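PDB 5O3Z: sorbitol-6-phosphate dehydrogenase from Erwinia amylovora CFBP1430, which probably catalyses the oxidation of sorbitol 6-phosphate to fructose 6-phosphate as a short-chain dehydrogenase/reductase. Local coordinates for residues Ala27-Val33 with Arg53-Ala59. Numbering follows the deposited sequence.
Sequences AQAGYHV and RYGAGRA
V33 and A59 pair in the parallel sheet of the Rossmann fold, where strands 32-37 and 59-63 are joined through helix 40-54 as a beta-alpha-beta unit. V33 N donates to R58 O (3.0 Å, N-H...O angle 153°), and A59 CA comes 3.1 Å from V33 O in a CA-H...O contact. Both segments reach their strands by turning out of a helix at a glycine: G30, at positive phi, closes helix 17-28 in a Schellman motif, and G55, also at positive phi, is first to leave helix 40-54 and begins a type II turn to R58. At either glycine a CB would jam against the preceding carbonyl O; the positive phi of G57, third in the turn, also favours glycine. V33 and A59 point to the same sheet face, covered by helices 17-28 and 40-54; the small methyl of A59 suits packing on A47 and I50.

Where the helix ends approach, the Y54 ring is sandwiched: A27 lies over one face, its CB 3.6 Å from Y54 CE2 in an off-centre CH-pi contact, and R53 CG sits over the other. A27, with only a methyl to place, lets the ring come close to the backbone. The phenol oxygen rests against the CA and CB of Q28 and above the centre of the R53 guanidinium.

R58 carries the largest share of the contact. Bends at chi2 and chi3 bring its guanidinium against the A27-Y31 turn, NH1 3.6 Å from G30 O. The A27 and Y31 carbonyls lie over one face, off the N-H directions, probably a charge-dipole attraction that partly compensates Y31 O, buried without a hydrogen-bond partner. H32, its CG anti to the carbonyl carbon (chi1 -79°), turns its ring edge to the turn, and CD2 meets G57 O in the ring plane at 3.1 Å.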
loop_
_atom_site.group_PDB
_atom_site.type_symbol
_atom_site.label_atom_id
_atom_site.label_comp_id
_atom_site.label_asym_id
_atom_site.label_seq_id
_atom_site.Cartn_x
_atom_site.Cartn_y
_atom_site.Cartn_z
ATOM N N ALA A 27 -22.635 7.266 -23.987
ATOM C CA ALA A 27 -23.291 7.426 -25.317
ATOM C C ALA A 27 -22.611 8.605 -26.035
ATOM O O ALA A 27 -22.182 8.492 -27.169
ATOM C CB ALA A 27 -24.756 7.693 -25.105
ATOM N N GLN A 28 -22.479 9.706 -25.321
ATOM C CA GLN A 28 -21.726 10.874 -25.841
ATOM C C GLN A 28 -20.346 10.549 -26.372
ATOM O O GLN A 28 -19.989 10.956 -27.481
ATOM C CB GLN A 28 -21.622 11.926 -24.768
ATOM C CG GLN A 28 -21.050 13.242 -25.267
ATOM C CD GLN A 28 -20.741 14.096 -24.092
ATOM O OE1 GLN A 28 -19.866 13.729 -23.262
ATOM N NE2 GLN A 28 -21.489 15.185 -23.927
ATOM N N ALA A 29 -19.576 9.774 -25.631
ATOM C CA ALA A 29 -18.262 9.290 -26.100
ATOM C C ALA A 29 -18.310 8.346 -27.285
ATOM O O ALA A 29 -17.271 7.858 -27.744
ATOM C CB ALA A 29 -17.529 8.618 -24.955
ATOM N N GLY A 30 -19.510 8.038 -27.802
ATOM C CA GLY A 30 -19.617 7.153 -28.918
ATOM C C GLY A 30 -19.933 5.693 -28.662
ATOM O O GLY A 30 -19.838 4.898 -29.591
ATOM N N TYR A 31 -20.293 5.320 -27.428
ATOM C CA TYR A 31 -20.649 3.920 -27.127
ATOM C C TYR A 31 -22.147 3.622 -27.424
ATOM O O TYR A 31 -23.042 4.451 -27.161
ATOM C CB TYR A 31 -20.298 3.542 -25.642
ATOM C CG TYR A 31 -18.776 3.394 -25.273
ATOM C CD1 TYR A 31 -17.996 4.501 -24.916
ATOM C CD2 TYR A 31 -18.170 2.133 -25.214
ATOM C CE1 TYR A 31 -16.666 4.343 -24.552
ATOM C CE2 TYR A 31 -16.845 1.967 -24.879
ATOM C CZ TYR A 31 -16.088 3.088 -24.570
ATOM O OH TYR A 31 -14.783 2.889 -24.221
ATOM N N HIS A 32 -22.413 2.399 -27.851
ATOM C CA HIS A 32 -23.770 1.809 -27.662
ATOM C C HIS A 32 -23.893 1.345 -26.206
ATOM O O HIS A 32 -22.952 0.784 -25.661
ATOM C CB HIS A 32 -24.001 0.646 -28.596
ATOM C CG HIS A 32 -24.351 1.071 -29.980
ATOM N ND1 HIS A 32 -23.410 1.542 -30.877
ATOM C CD2 HIS A 32 -25.538 1.064 -30.637
ATOM C CE1 HIS A 32 -24.018 1.821 -32.023
ATOM N NE2 HIS A 32 -25.306 1.535 -31.898
ATOM N N VAL A 33 -25.015 1.629 -25.577
ATOM C CA VAL A 33 -25.128 1.422 -24.144
ATOM C C VAL A 33 -26.260 0.435 -23.845
ATOM O O VAL A 33 -27.381 0.582 -24.358
ATOM C CB VAL A 33 -25.317 2.727 -23.376
ATOM C CG1 VAL A 33 -25.386 2.459 -21.871
ATOM C CG2 VAL A 33 -24.163 3.696 -23.667
ATOM N N ARG A 53 -31.757 11.409 -28.385
ATOM C CA ARG A 53 -30.652 12.309 -28.705
ATOM C C ARG A 53 -29.666 11.769 -29.725
ATOM O O ARG A 53 -29.128 12.553 -30.509
ATOM C CB ARG A 53 -29.924 12.703 -27.435
ATOM C CG ARG A 53 -28.462 13.076 -27.628
ATOM C CD ARG A 53 -27.908 13.819 -26.436
ATOM N NE ARG A 53 -26.651 14.474 -26.818
ATOM C CZ ARG A 53 -25.838 15.100 -25.968
ATOM N NH1 ARG A 53 -26.115 15.167 -24.669
ATOM N NH2 ARG A 53 -24.720 15.652 -26.404
ATOM N N TYR A 54 -29.427 10.458 -29.753
ATOM C CA TYR A 54 -28.302 9.871 -30.478
ATOM C C TYR A 54 -28.697 8.975 -31.634
ATOM O O TYR A 54 -27.817 8.555 -32.389
ATOM C CB TYR A 54 -27.375 9.048 -29.532
ATOM C CG TYR A 54 -26.605 9.856 -28.542
ATOM C CD1 TYR A 54 -25.516 10.619 -28.956
ATOM C CD2 TYR A 54 -27.004 9.949 -27.237
ATOM C CE1 TYR A 54 -24.824 11.407 -28.071
ATOM C CE2 TYR A 54 -26.311 10.734 -26.334
ATOM C CZ TYR A 54 -25.213 11.454 -26.781
ATOM O OH TYR A 54 -24.527 12.254 -25.902
ATOM N N GLY A 55 -29.984 8.647 -31.760
ATOM C CA GLY A 55 -30.468 7.777 -32.838
ATOM C C GLY A 55 -31.039 6.496 -32.248
ATOM O O GLY A 55 -30.582 6.034 -31.179
ATOM N N ALA A 56 -32.042 5.928 -32.917
ATOM C CA ALA A 56 -32.672 4.678 -32.470
ATOM C C ALA A 56 -31.652 3.545 -32.428
ATOM O O ALA A 56 -30.765 3.477 -33.265
ATOM C CB ALA A 56 -33.838 4.313 -33.390
ATOM N N GLY A 57 -31.758 2.676 -31.418
ATOM C CA GLY A 57 -30.915 1.470 -31.320
ATOM C C GLY A 57 -29.531 1.780 -30.758
ATOM O O GLY A 57 -28.645 0.942 -30.815
ATOM N N ARG A 58 -29.361 2.978 -30.211
ATOM C CA ARG A 58 -28.107 3.330 -29.552
ATOM C C ARG A 58 -28.037 2.729 -28.162
ATOM O O ARG A 58 -26.995 2.162 -27.793
ATOM C CB ARG A 58 -27.918 4.823 -29.441
ATOM C CG ARG A 58 -26.535 5.184 -28.891
ATOM C CD ARG A 58 -25.930 6.290 -29.689
ATOM N NE ARG A 58 -24.678 5.952 -30.318
ATOM C CZ ARG A 58 -23.763 6.859 -30.648
ATOM N NH1 ARG A 58 -22.629 6.468 -31.226
ATOM N NH2 ARG A 58 -23.985 8.152 -30.446
ATOM N N ALA A 59 -29.144 2.880 -27.435
ATOM C CA ALA A 59 -29.347 2.321 -26.097
ATOM C C ALA A 59 -30.595 1.372 -25.969
ATOM O O ALA A 59 -31.670 1.644 -26.559
ATOM C CB ALA A 59 -29.451 3.439 -25.109
#